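Local coordinates for fructooligosaccharide ABC transporter substrate-binding protein FusA (Streptococcus pneumoniae, PDB 5G5Y) that binds short- and long-chain fructooligosaccharides, preferring tetrasaccharides and larger, as the solute-binding component of the FusABC-MsmK ABC importer, at residues H437-A440 with D441-Y445; Y445-R448 with K449-E452. All blocks are in the same frame, centred on the assembly; numbering follows the deposited sequence.

Contact 1: residues H437-A440 with D441-Y445; sequences HIEA and DMNDY. With ZN (zinc ion), chain H.
H437 and D441, one helical turn apart on helix 429-455, reach the same zinc ion from planes almost perpendicular to each other, imidazole and carboxylate standing 88° apart. The zinc is bound by H437 NE2 at 2.0 Å and by D441 OD2 at 2.0 Å, while OD2 itself lies at the edge of the imidazole, near its plane. H437 has CG anti to its backbone N (chi1 178°) and D441 has CG beside its own, which turns the two groups into convergence. An i, i+4 pair of histidine and aspartate can share one metal on a helix face, each giving a single donor atom: a neutral nitrogen ligand is joined to an anionic oxygen.

Elsewhere on the turn I438 and M442, both buried, make an apolar contact through CG2 and CE at 3.9 Å, and the flexible thioether of M442 also packs near F220, a calcium ligand. On a third side E439 and N443 run side by side with their flat ends 25° apart, and N443 ND2 lies 3.5 Å from E439 CB; the carboxylate of E439 is hydrogen-bonded to Y478.

At D444 and Y445 the backbone N has no bond to the turn before, and a water spans the kink, donating to A440 O (2.7 Å) and accepting from D444 N. The zinc probably holds D441 in its ionised form and fixes the rotation of both its ligands.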
loop_
_atom_site.group_PDB
_atom_site.type_symbol
_atom_site.label_atom_id
_atom_site.label_comp_id
_atom_site.label_asym_id
_atom_site.label_seq_id
_atom_site.Cartn_x
_atom_site.Cartn_y
_atom_site.Cartn_z
ATOM N N HIS A 437 -3.502 0.361 -21.223
ATOM C CA HIS A 437 -4.611 0.156 -22.119
ATOM C C HIS A 437 -5.408 -1.092 -21.732
ATOM O O HIS A 437 -6.634 -1.028 -21.629
ATOM C CB HIS A 437 -4.110 0.075 -23.567
ATOM C CG HIS A 437 -5.169 -0.174 -24.593
ATOM N ND1 HIS A 437 -4.890 -0.144 -25.943
ATOM C CD2 HIS A 437 -6.494 -0.435 -24.499
ATOM C CE1 HIS A 437 -5.994 -0.375 -26.630
ATOM N NE2 HIS A 437 -6.981 -0.558 -25.775
ATOM N N ILE A 438 -4.728 -2.211 -21.535
ATOM C CA ILE A 438 -5.410 -3.445 -21.201
ATOM C C ILE A 438 -6.210 -3.301 -19.890
ATOM O O ILE A 438 -7.382 -3.750 -19.806
ATOM C CB ILE A 438 -4.456 -4.663 -21.182
ATOM C CG1 ILE A 438 -3.950 -4.940 -22.605
ATOM C CG2 ILE A 438 -5.182 -5.932 -20.679
ATOM C CD1 ILE A 438 -2.755 -5.873 -22.649
ATOM N N GLU A 439 -5.579 -2.691 -18.895
ATOM C CA GLU A 439 -6.230 -2.486 -17.574
ATOM C C GLU A 439 -7.414 -1.519 -17.682
ATOM O O GLU A 439 -8.458 -1.744 -17.073
ATOM C CB GLU A 439 -5.218 -1.963 -16.544
ATOM C CG GLU A 439 -4.253 -3.054 -16.102
ATOM C CD GLU A 439 -3.074 -2.551 -15.271
ATOM O OE1 GLU A 439 -3.003 -1.362 -14.975
ATOM O OE2 GLU A 439 -2.207 -3.366 -14.902
ATOM N N ALA A 440 -7.265 -0.461 -18.463
ATOM C CA ALA A 440 -8.375 0.471 -18.690
ATOM C C ALA A 440 -9.563 -0.244 -19.346
ATOM O O ALA A 440 -10.693 0.061 -19.037
ATOM C CB ALA A 440 -7.936 1.669 -19.499
ATOM N N ASP A 441 -9.307 -1.208 -20.225
ATOM C CA ASP A 441 -10.365 -1.945 -20.893
ATOM C C ASP A 441 -10.994 -2.994 -20.023
ATOM O O ASP A 441 -12.222 -3.206 -20.079
ATOM C CB ASP A 441 -9.840 -2.649 -22.150
ATOM C CG ASP A 441 -9.630 -1.697 -23.348
ATOM O OD1 ASP A 441 -9.870 -0.464 -23.277
ATOM O OD2 ASP A 441 -9.243 -2.265 -24.384
ATOM N N MET A 442 -10.166 -3.744 -19.283
ATOM C CA MET A 442 -10.683 -4.946 -18.619
ATOM C C MET A 442 -11.074 -4.793 -17.136
ATOM O O MET A 442 -11.949 -5.518 -16.713
ATOM C CB MET A 442 -9.825 -6.188 -18.843
ATOM C CG MET A 442 -8.637 -6.392 -17.970
ATOM S SD MET A 442 -7.884 -8.013 -18.303
ATOM C CE MET A 442 -6.393 -7.649 -17.360
ATOM N N ASN A 443 -10.496 -3.832 -16.409
ATOM C CA ASN A 443 -10.645 -3.794 -14.945
ATOM C C ASN A 443 -12.086 -3.592 -14.514
ATOM O O ASN A 443 -12.617 -4.365 -13.686
ATOM C CB ASN A 443 -9.709 -2.770 -14.294
ATOM C CG ASN A 443 -8.258 -3.250 -14.269
ATOM O OD1 ASN A 443 -7.968 -4.376 -14.676
ATOM N ND2 ASN A 443 -7.360 -2.414 -13.783
ATOM N N ASP A 444 -12.741 -2.588 -15.075
ATOM C CA ASP A 444 -14.141 -2.306 -14.739
ATOM C C ASP A 444 -15.037 -3.452 -15.187
ATOM O O ASP A 444 -15.974 -3.787 -14.491
ATOM C CB ASP A 444 -14.629 -0.973 -15.341
ATOM C CG ASP A 444 -13.985 0.280 -14.670
ATOM O OD1 ASP A 444 -13.628 0.235 -13.488
ATOM O OD2 ASP A 444 -13.857 1.340 -15.336
ATOM N N TYR A 445 -14.721 -4.065 -16.323
ATOM C CA TYR A 445 -15.469 -5.248 -16.824
ATOM C C TYR A 445 -15.428 -6.430 -15.848
ATOM O O TYR A 445 -16.440 -7.093 -15.570
ATOM C CB TYR A 445 -14.924 -5.669 -18.201
ATOM C CG TYR A 445 -15.495 -6.951 -18.723
ATOM C CD1 TYR A 445 -16.799 -7.007 -19.227
ATOM C CD2 TYR A 445 -14.750 -8.118 -18.716
ATOM C CE1 TYR A 445 -17.325 -8.202 -19.693
ATOM C CE2 TYR A 445 -15.262 -9.312 -19.169
ATOM C CZ TYR A 445 -16.569 -9.356 -19.657
ATOM O OH TYR A 445 -17.085 -10.564 -20.107
HETATM ZN ZN ZN H . -8.840 -1.251 -26.104
HETATM O O HOH W 1 -11.451 -0.447 -16.474
#

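Contact 2: residues Y445-R448 with K449-E452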
loop_
_atom_site.group_PDB
_atom_site.type_symbol
_atom_site.label_atom_id
_atom_site.label_comp_id
_atom_site.label_asym_id
_atom_site.label_seq_id
_atom_site.Cartn_x
_atom_site.Cartn_y
_atom_site.Cartn_z
ATOM N N TYR A 445 -14.721 -4.065 -16.323
ATOM C CA TYR A 445 -15.469 -5.248 -16.824
ATOM C C TYR A 445 -15.428 -6.430 -15.848
ATOM O O TYR A 445 -16.440 -7.093 -15.570
ATOM C CB TYR A 445 -14.924 -5.669 -18.201
ATOM C CG TYR A 445 -15.495 -6.951 -18.723
ATOM C CD1 TYR A 445 -16.799 -7.007 -19.227
ATOM C CD2 TYR A 445 -14.750 -8.118 -18.716
ATOM C CE1 TYR A 445 -17.325 -8.202 -19.693
ATOM C CE2 TYR A 445 -15.262 -9.312 -19.169
ATOM C CZ TYR A 445 -16.569 -9.356 -19.657
ATOM O OH TYR A 445 -17.085 -10.564 -20.107
ATOM N N ILE A 446 -14.239 -6.721 -15.339
ATOM C CA ILE A 446 -14.082 -7.784 -14.358
ATOM C C ILE A 446 -15.005 -7.543 -13.130
ATOM O O ILE A 446 -15.717 -8.454 -12.668
ATOM C CB ILE A 446 -12.608 -7.909 -13.917
ATOM C CG1 ILE A 446 -11.782 -8.542 -15.044
ATOM C CG2 ILE A 446 -12.479 -8.742 -12.630
ATOM C CD1 ILE A 446 -10.314 -8.332 -14.888
ATOM N N TYR A 447 -15.005 -6.329 -12.615
ATOM C CA TYR A 447 -15.860 -6.021 -11.466
ATOM C C TYR A 447 -17.345 -5.975 -11.834
ATOM O O TYR A 447 -18.173 -6.338 -11.028
ATOM C CB TYR A 447 -15.416 -4.762 -10.755
ATOM C CG TYR A 447 -14.144 -4.943 -9.908
ATOM C CD1 TYR A 447 -13.982 -6.025 -9.043
ATOM C CD2 TYR A 447 -13.104 -4.027 -9.982
ATOM C CE1 TYR A 447 -12.811 -6.179 -8.289
ATOM C CE2 TYR A 447 -11.939 -4.169 -9.235
ATOM C CZ TYR A 447 -11.807 -5.250 -8.381
ATOM O OH TYR A 447 -10.675 -5.384 -7.621
ATOM N N ARG A 448 -17.675 -5.512 -13.023
ATOM C CA ARG A 448 -19.082 -5.493 -13.440
ATOM C C ARG A 448 -19.651 -6.920 -13.478
ATOM O O ARG A 448 -20.715 -7.175 -12.929
ATOM C CB ARG A 448 -19.257 -4.812 -14.795
ATOM C CG ARG A 448 -20.736 -4.739 -15.213
ATOM C CD ARG A 448 -20.969 -3.993 -16.519
ATOM N NE ARG A 448 -20.407 -4.607 -17.724
ATOM C CZ ARG A 448 -20.958 -5.592 -18.443
ATOM N NH1 ARG A 448 -22.092 -6.195 -18.072
ATOM N NH2 ARG A 448 -20.352 -5.995 -19.565
ATOM N N LYS A 449 -18.932 -7.853 -14.095
ATOM C CA LYS A 449 -19.405 -9.214 -14.196
ATOM C C LYS A 449 -19.493 -9.859 -12.810
ATOM O O LYS A 449 -20.473 -10.528 -12.500
ATOM C CB LYS A 449 -18.504 -10.033 -15.130
ATOM C CG LYS A 449 -18.530 -9.548 -16.578
ATOM C CD LYS A 449 -19.921 -9.513 -17.195
ATOM C CE LYS A 449 -20.596 -10.856 -17.098
ATOM N NZ LYS A 449 -21.859 -10.841 -17.860
ATOM N N ARG A 450 -18.491 -9.600 -11.972
ATOM C CA ARG A 450 -18.482 -10.128 -10.626
ATOM C C ARG A 450 -19.731 -9.665 -9.835
ATOM O O ARG A 450 -20.377 -10.479 -9.157
ATOM C CB ARG A 450 -17.165 -9.770 -9.927
ATOM C CG ARG A 450 -16.872 -10.544 -8.679
ATOM C CD ARG A 450 -15.701 -9.917 -7.910
ATOM N NE ARG A 450 -16.057 -8.677 -7.232
ATOM C CZ ARG A 450 -15.369 -8.107 -6.232
ATOM N NH1 ARG A 450 -14.249 -8.644 -5.770
ATOM N NH2 ARG A 450 -15.839 -7.010 -5.667
ATOM N N ALA A 451 -20.063 -8.383 -9.939
ATOM C CA ALA A 451 -21.212 -7.814 -9.247
ATOM C C ALA A 451 -22.505 -8.446 -9.803
ATOM O O ALA A 451 -23.388 -8.807 -9.023
ATOM C CB ALA A 451 -21.227 -6.304 -9.408
ATOM N N GLU A 452 -22.594 -8.588 -11.133
ATOM C CA GLU A 452 -23.790 -9.161 -11.786
ATOM C C GLU A 452 -24.003 -10.581 -11.385
ATOM O O GLU A 452 -25.138 -11.004 -11.154
ATOM C CB GLU A 452 -23.672 -9.146 -13.318
ATOM C CG GLU A 452 -23.807 -7.771 -13.927
ATOM C CD GLU A 452 -23.562 -7.758 -15.446
ATOM O OE1 GLU A 452 -23.539 -8.851 -16.079
ATOM O OE2 GLU A 452 -23.384 -6.624 -15.997
HETATM O O HOH W 2 -17.656 -6.543 -8.226
HETATM O O HOH W 3 -23.818 -8.832 -18.820
HETATM O O HOH W 4 -21.476 -8.985 -20.434
#
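K449 leans its aliphatic stem over the phenol of Y445, and its chain can be followed outward from the helix. CB sits near Y445 O, the carbonyl that accepts K449 N in the helical backbone. CG then lies over one face of the Y445 ring, 3.9 Å from its centroid and 24° off the normal, a CH-pi contact displaced toward the rim. Bends at chi2 (-56°) and chi3 curl the chain so that its tip reaches E452; CD remains close to Y445 CE1, 3.8 Å away, and also passes over a face of the R448 guanidinium. At the tip, NZ forms a salt bridge with E452 OE1 at 3.2 Å, meeting it on the syn side though raised out of the carboxylate plane, and a second with E462 of helix 459-472.

E452 also serves R448, whose NH1 is salt-bridged to OE2; the modelled 2.5 Å between R448 NH1 and E452 OE2 is shorter than expected, and the exact length is doubtful. A water accepts from R448 NH1 and K449 NZ and donates to E452 OE1, tying all three together.

On another flank, Y447 CD1 sits 3.7 Å above the centre of the R450 guanidinium, whose plane is turned 66° from the ring. A water donates to Y447 O and accepts from R450 NE, while D193 takes the far end of the arginine and N189 the hydroxyl of Y447.

A lysine suits its position because its methylenes cover an aromatic face while its ammonium reaches acids. The carboxylate of E452 probably lessens the repulsion between the two neighbouring cations, and both positive groups should stabilise its ionised form.

Overall arrangement
Both contacts lie on helix 429-455 and share Y445, contact 2 (445-452) following contact 1 (437-445) along the same helix, beyond its kink at D444 and Y445. Each is partly buried: I438 and M442 in contact 1, like I446 and R450 in contact 2, belong to the inner side, and M442 and I446 both approach F220 of a calcium site. The outer chemistry differs. Contact 1 carries a zinc ion on an exposed edge, whereas contact 2 has a salt-bridge network with ordered waters. Buried sides diverge too, since the earlier turns offer hydrocarbon and sulfur, but R450 brings a charge inward to meet D193. Helix 459-472 packs on Y445 and receives K449, joining the shared turn to its neighbour.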